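Local structure of quinonprotein alcohol dehydrogenase-like protein (Bacteroides thetaiotaomicron VPI-5482, 4R5O) at residues D125-G137 / R164-Y177. The protein is of unknown function, binds calcium ions and joins an immunoglobulin-like beta-sandwich domain to a seven-bladed beta-propeller. Numbering follows the deposited sequence.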
loop_
_atom_site.group_PDB
_atom_site.type_symbol
_atom_site.label_atom_id
_atom_site.label_comp_id
_atom_site.label_asym_id
_atom_site.label_seq_id
_atom_site.Cartn_x
_atom_site.Cartn_y
_atom_site.Cartn_z
ATOM N N ASP A 125 -5.630 -6.885 -7.168
ATOM C CA ASP A 125 -4.462 -7.697 -6.836
ATOM C C ASP A 125 -3.376 -7.564 -7.921
ATOM O O ASP A 125 -2.935 -8.536 -8.514
ATOM C CB ASP A 125 -4.886 -9.172 -6.645
ATOM C CG ASP A 125 -3.858 -10.086 -6.018
ATOM O OD1 ASP A 125 -2.855 -9.568 -5.473
ATOM O OD2 ASP A 125 -4.082 -11.321 -6.017
ATOM N N CYS A 126 -2.909 -6.346 -8.110
ATOM C CA CYS A 126 -1.829 -6.007 -9.015
ATOM C C CYS A 126 -0.503 -6.532 -8.459
ATOM O O CYS A 126 0.486 -6.653 -9.186
ATOM C CB CYS A 126 -1.789 -4.495 -9.218
ATOM S SG CYS A 126 -3.229 -3.827 -10.097
ATOM N N TYR A 127 -0.465 -6.810 -7.154
ATOM C CA TYR A 127 0.760 -7.285 -6.524
ATOM C C TYR A 127 1.074 -8.697 -7.027
ATOM O O TYR A 127 2.208 -8.953 -7.410
ATOM C CB TYR A 127 0.653 -7.237 -4.999
ATOM C CG TYR A 127 1.918 -7.712 -4.330
ATOM C CD1 TYR A 127 3.025 -6.868 -4.197
ATOM C CD2 TYR A 127 2.038 -9.025 -3.880
ATOM C CE1 TYR A 127 4.213 -7.325 -3.620
ATOM C CE2 TYR A 127 3.217 -9.489 -3.312
ATOM C CZ TYR A 127 4.291 -8.636 -3.165
ATOM O OH TYR A 127 5.414 -9.145 -2.585
ATOM N N ALA A 128 0.073 -9.586 -7.075
ATOM C CA ALA A 128 0.258 -10.954 -7.536
ATOM C C ALA A 128 0.681 -11.001 -9.027
ATOM O O ALA A 128 1.765 -11.519 -9.311
ATOM C CB ALA A 128 -1.022 -11.755 -7.326
ATOM N N SER A 129 -0.144 -10.404 -9.957
ATOM C CA SER A 129 0.057 -10.409 -11.415
ATOM C C SER A 129 1.427 -9.801 -11.822
ATOM O O SER A 129 1.982 -10.251 -12.827
ATOM C CB SER A 129 -1.076 -9.689 -12.156
ATOM O OG SER A 129 -1.349 -8.367 -11.739
ATOM N N LEU A 130 1.990 -8.877 -11.051
ATOM C CA LEU A 130 3.333 -8.301 -11.273
ATOM C C LEU A 130 4.455 -9.034 -10.447
ATOM O O LEU A 130 5.620 -8.618 -10.521
ATOM C CB LEU A 130 3.353 -6.798 -10.884
ATOM C CG LEU A 130 2.603 -5.788 -11.741
ATOM C CD1 LEU A 130 2.242 -4.573 -10.924
ATOM C CD2 LEU A 130 3.406 -5.406 -12.957
ATOM N N ASN A 131 4.113 -10.076 -9.630
ATOM C CA ASN A 131 5.139 -10.721 -8.801
ATOM C C ASN A 131 4.988 -12.231 -8.773
ATOM O O ASN A 131 5.282 -12.867 -7.755
ATOM C CB ASN A 131 5.129 -10.184 -7.349
ATOM C CG ASN A 131 5.658 -8.784 -7.277
ATOM O OD1 ASN A 131 6.877 -8.565 -7.293
ATOM N ND2 ASN A 131 4.760 -7.806 -7.343
ATOM N N ALA A 132 4.616 -12.802 -9.911
ATOM C CA ALA A 132 4.489 -14.242 -10.123
ATOM C C ALA A 132 3.647 -14.914 -9.032
ATOM O O ALA A 132 4.033 -15.963 -8.510
ATOM C CB ALA A 132 5.880 -14.888 -10.178
ATOM N N GLY A 133 2.506 -14.323 -8.715
ATOM C CA GLY A 133 1.582 -14.888 -7.743
ATOM C C GLY A 133 1.938 -14.737 -6.285
ATOM O O GLY A 133 1.237 -15.314 -5.455
ATOM N N LYS A 134 3.014 -13.963 -5.938
ATOM C CA LYS A 134 3.410 -13.719 -4.551
ATOM C C LYS A 134 2.280 -13.081 -3.784
ATOM O O LYS A 134 1.501 -12.296 -4.344
ATOM C CB LYS A 134 4.669 -12.825 -4.429
ATOM C CG LYS A 134 6.007 -13.478 -4.709
ATOM C CD LYS A 134 7.156 -12.510 -4.315
ATOM C CE LYS A 134 8.513 -12.991 -4.790
ATOM N NZ LYS A 134 8.586 -13.121 -6.288
ATOM N N THR A 135 2.203 -13.393 -2.494
ATOM C CA THR A 135 1.201 -12.828 -1.604
ATOM C C THR A 135 1.937 -12.109 -0.474
ATOM O O THR A 135 3.117 -12.357 -0.225
ATOM C CB THR A 135 0.234 -13.914 -1.120
ATOM O OG1 THR A 135 -0.705 -13.306 -0.243
ATOM C CG2 THR A 135 0.927 -15.067 -0.391
ATOM N N LEU A 136 1.238 -11.174 0.159
ATOM C CA LEU A 136 1.728 -10.375 1.287
ATOM C C LEU A 136 1.258 -10.988 2.627
ATOM O O LEU A 136 1.627 -10.470 3.684
ATOM C CB LEU A 136 1.244 -8.921 1.160
ATOM C CG LEU A 136 1.717 -8.112 -0.028
ATOM C CD1 LEU A 136 0.888 -6.868 -0.199
ATOM C CD2 LEU A 136 3.155 -7.750 0.107
ATOM N N GLY A 137 0.467 -12.080 2.546
ATOM C CA GLY A 137 -0.073 -12.860 3.660
ATOM C C GLY A 137 -0.854 -12.082 4.697
ATOM O O GLY A 137 -0.730 -12.344 5.894
ATOM N N ARG A 164 7.336 -16.170 9.933
ATOM C CA ARG A 164 6.950 -15.653 8.631
ATOM C C ARG A 164 7.540 -14.273 8.454
ATOM O O ARG A 164 7.987 -13.683 9.427
ATOM C CB ARG A 164 5.433 -15.620 8.446
ATOM C CG ARG A 164 4.697 -14.772 9.471
ATOM C CD ARG A 164 3.364 -14.343 8.922
ATOM N NE ARG A 164 3.537 -13.462 7.783
ATOM C CZ ARG A 164 2.555 -12.976 7.043
ATOM N NH1 ARG A 164 1.292 -13.321 7.291
ATOM N NH2 ARG A 164 2.827 -12.156 6.031
ATOM N N ASP A 165 7.562 -13.766 7.231
ATOM C CA ASP A 165 8.028 -12.422 6.952
ATOM C C ASP A 165 6.971 -11.427 7.435
ATOM O O ASP A 165 5.772 -11.604 7.166
ATOM C CB ASP A 165 8.341 -12.247 5.441
ATOM C CG ASP A 165 9.581 -13.010 4.969
ATOM O OD1 ASP A 165 10.400 -13.408 5.826
ATOM O OD2 ASP A 165 9.741 -13.180 3.748
ATOM N N HIS A 166 7.408 -10.413 8.201
ATOM C CA HIS A 166 6.507 -9.360 8.694
ATOM C C HIS A 166 6.782 -8.036 7.977
ATOM O O HIS A 166 5.870 -7.248 7.750
ATOM C CB HIS A 166 6.641 -9.178 10.205
ATOM C CG HIS A 166 6.498 -10.456 10.953
ATOM N ND1 HIS A 166 7.612 -11.143 11.426
ATOM C CD2 HIS A 166 5.391 -11.185 11.205
ATOM C CE1 HIS A 166 7.138 -12.224 12.017
ATOM N NE2 HIS A 166 5.807 -12.301 11.901
ATOM N N PHE A 167 8.031 -7.812 7.601
ATOM C CA PHE A 167 8.427 -6.567 6.969
ATOM C C PHE A 167 8.763 -6.808 5.502
ATOM O O PHE A 167 9.549 -7.693 5.181
ATOM C CB PHE A 167 9.628 -5.975 7.730
ATOM C CG PHE A 167 9.989 -4.577 7.317
ATOM C CD1 PHE A 167 9.418 -3.481 7.955
ATOM C CD2 PHE A 167 10.910 -4.352 6.301
ATOM C CE1 PHE A 167 9.746 -2.185 7.569
ATOM C CE2 PHE A 167 11.220 -3.055 5.899
ATOM C CZ PHE A 167 10.642 -1.981 6.541
ATOM N N TYR A 168 8.166 -6.018 4.623
ATOM C CA TYR A 168 8.315 -6.116 3.172
ATOM C C TYR A 168 8.720 -4.788 2.543
ATOM O O TYR A 168 8.208 -3.743 2.947
ATOM C CB TYR A 168 6.984 -6.572 2.544
ATOM C CG TYR A 168 6.507 -7.948 2.980
ATOM C CD1 TYR A 168 5.857 -8.129 4.195
ATOM C CD2 TYR A 168 6.581 -9.039 2.115
ATOM C CE1 TYR A 168 5.402 -9.382 4.588
ATOM C CE2 TYR A 168 6.138 -10.300 2.501
ATOM C CZ TYR A 168 5.537 -10.465 3.732
ATOM O OH TYR A 168 5.070 -11.715 4.076
ATOM N N ILE A 169 9.629 -4.835 1.543
ATOM C CA ILE A 169 10.024 -3.686 0.738
ATOM C C ILE A 169 9.528 -3.964 -0.672
ATOM O O ILE A 169 9.906 -4.971 -1.292
ATOM C CB ILE A 169 11.527 -3.306 0.766
ATOM C CG1 ILE A 169 12.117 -3.285 2.185
ATOM C CG2 ILE A 169 11.760 -1.965 -0.008
ATOM C CD1 ILE A 169 13.615 -3.118 2.198
ATOM N N VAL A 170 8.630 -3.091 -1.139
ATOM C CA VAL A 170 7.970 -3.121 -2.448
ATOM C C VAL A 170 8.310 -1.816 -3.144
ATOM O O VAL A 170 8.191 -0.768 -2.520
ATOM C CB VAL A 170 6.427 -3.349 -2.293
ATOM C CG1 VAL A 170 5.699 -3.267 -3.636
ATOM C CG2 VAL A 170 6.121 -4.672 -1.585
ATOM N N ASP A 171 8.779 -1.869 -4.407
ATOM C CA ASP A 171 9.057 -0.651 -5.160
ATOM C C ASP A 171 7.726 0.128 -5.377
ATOM O O ASP A 171 6.720 -0.471 -5.776
ATOM C CB ASP A 171 9.756 -0.965 -6.487
ATOM C CG ASP A 171 10.118 0.282 -7.261
ATOM O OD1 ASP A 171 10.841 1.142 -6.704
ATOM O OD2 ASP A 171 9.674 0.407 -8.411
ATOM N N ALA A 172 7.710 1.439 -5.055
ATOM C CA ALA A 172 6.473 2.230 -5.117
ATOM C C ALA A 172 6.011 2.501 -6.545
ATOM O O ALA A 172 4.811 2.482 -6.763
ATOM C CB ALA A 172 6.648 3.546 -4.396
ATOM N N LYS A 173 6.921 2.720 -7.505
ATOM C CA LYS A 173 6.558 3.023 -8.889
ATOM C C LYS A 173 6.064 1.770 -9.648
ATOM O O LYS A 173 5.066 1.847 -10.381
ATOM C CB LYS A 173 7.760 3.643 -9.653
ATOM C CG LYS A 173 7.359 4.216 -11.020
ATOM C CD LYS A 173 8.497 4.891 -11.794
ATOM C CE LYS A 173 8.009 5.668 -13.010
ATOM N NZ LYS A 173 7.057 6.781 -12.654
ATOM N N THR A 174 6.769 0.640 -9.493
ATOM C CA THR A 174 6.484 -0.574 -10.251
ATOM C C THR A 174 5.650 -1.597 -9.506
ATOM O O THR A 174 5.010 -2.416 -10.172
ATOM C CB THR A 174 7.786 -1.249 -10.643
ATOM O OG1 THR A 174 8.537 -1.506 -9.452
ATOM C CG2 THR A 174 8.600 -0.418 -11.624
ATOM N N LEU A 175 5.689 -1.607 -8.160
ATOM C CA LEU A 175 4.972 -2.558 -7.279
ATOM C C LEU A 175 5.745 -3.898 -7.249
ATOM O O LEU A 175 5.235 -4.918 -6.789
ATOM C CB LEU A 175 3.498 -2.753 -7.719
ATOM C CG LEU A 175 2.477 -2.983 -6.639
ATOM C CD1 LEU A 175 2.441 -1.790 -5.623
ATOM C CD2 LEU A 175 1.139 -3.171 -7.235
ATOM N N TYR A 176 7.002 -3.873 -7.698
ATOM C CA TYR A 176 7.892 -5.020 -7.695
ATOM C C TYR A 176 8.388 -5.271 -6.290
ATOM O O TYR A 176 8.805 -4.333 -5.601
ATOM C CB TYR A 176 9.092 -4.818 -8.658
ATOM C CG TYR A 176 8.815 -4.719 -10.150
ATOM C CD1 TYR A 176 7.524 -4.851 -10.658
ATOM C CD2 TYR A 176 9.852 -4.515 -11.060
ATOM C CE1 TYR A 176 7.268 -4.753 -12.026
ATOM C CE2 TYR A 176 9.611 -4.444 -12.436
ATOM C CZ TYR A 176 8.317 -4.568 -12.915
ATOM O OH TYR A 176 8.057 -4.514 -14.268
ATOM N N TYR A 177 8.344 -6.536 -5.869
ATOM C CA TYR A 177 8.860 -7.004 -4.608
ATOM C C TYR A 177 10.376 -6.820 -4.594
ATOM O O TYR A 177 11.029 -7.142 -5.582
ATOM C CB TYR A 177 8.443 -8.477 -4.406
ATOM C CG TYR A 177 9.156 -9.194 -3.274
ATOM C CD1 TYR A 177 8.675 -9.137 -1.966
ATOM C CD2 TYR A 177 10.302 -9.938 -3.513
ATOM C CE1 TYR A 177 9.327 -9.801 -0.927
ATOM C CE2 TYR A 177 10.972 -10.586 -2.485
ATOM C CZ TYR A 177 10.476 -10.534 -1.194
ATOM O OH TYR A 177 11.162 -11.207 -0.205
#
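R164 grips two successive carbonyls of the 125-137 segment in the plane of its guanidinium: NH1 meets G137 O at 2.6 Å, almost straight, and NH2 reaches L136 O from above that carbonyl's plane. NE and NH2 also turn back to D165 O, the latter weakly, and NH2 donates to Y168 OH, which together should limit the group's rotation; NH1 also bonds a polyether, probably from the crystallisation liquor. An alanine at R164 would probably leave the L136 and G137 carbonyls without these donors and the Y168 hydroxyl without its bond to NH2. With CG anti to the carbonyl carbon (chi1 -72°), the N131 amide is carried toward the 175-177 backbone: OD1 accepts from Y177 N at 2.9 Å, while ND2 donates to L175 O (3.0 Å) and to Y127 O. ND2 lies near the rim of one face of the Y127 ring, L136 CD2 near the rim of the opposite face. Y127 CE1 touches V170 CG2 at 3.8 Å; L136 CD2 also lies over one face of Y168. L175 CD2 packs on C126 CB, and its CB on L130 CD1. K134 CE makes an off-centre CH-pi contact with Y177, whose hydroxyl bonds S180. Side-chain-to-backbone bonds thus flank a largely apolar patch, fastening the link between two propeller sheets to strand 167-171 and its following turn without strand pairing.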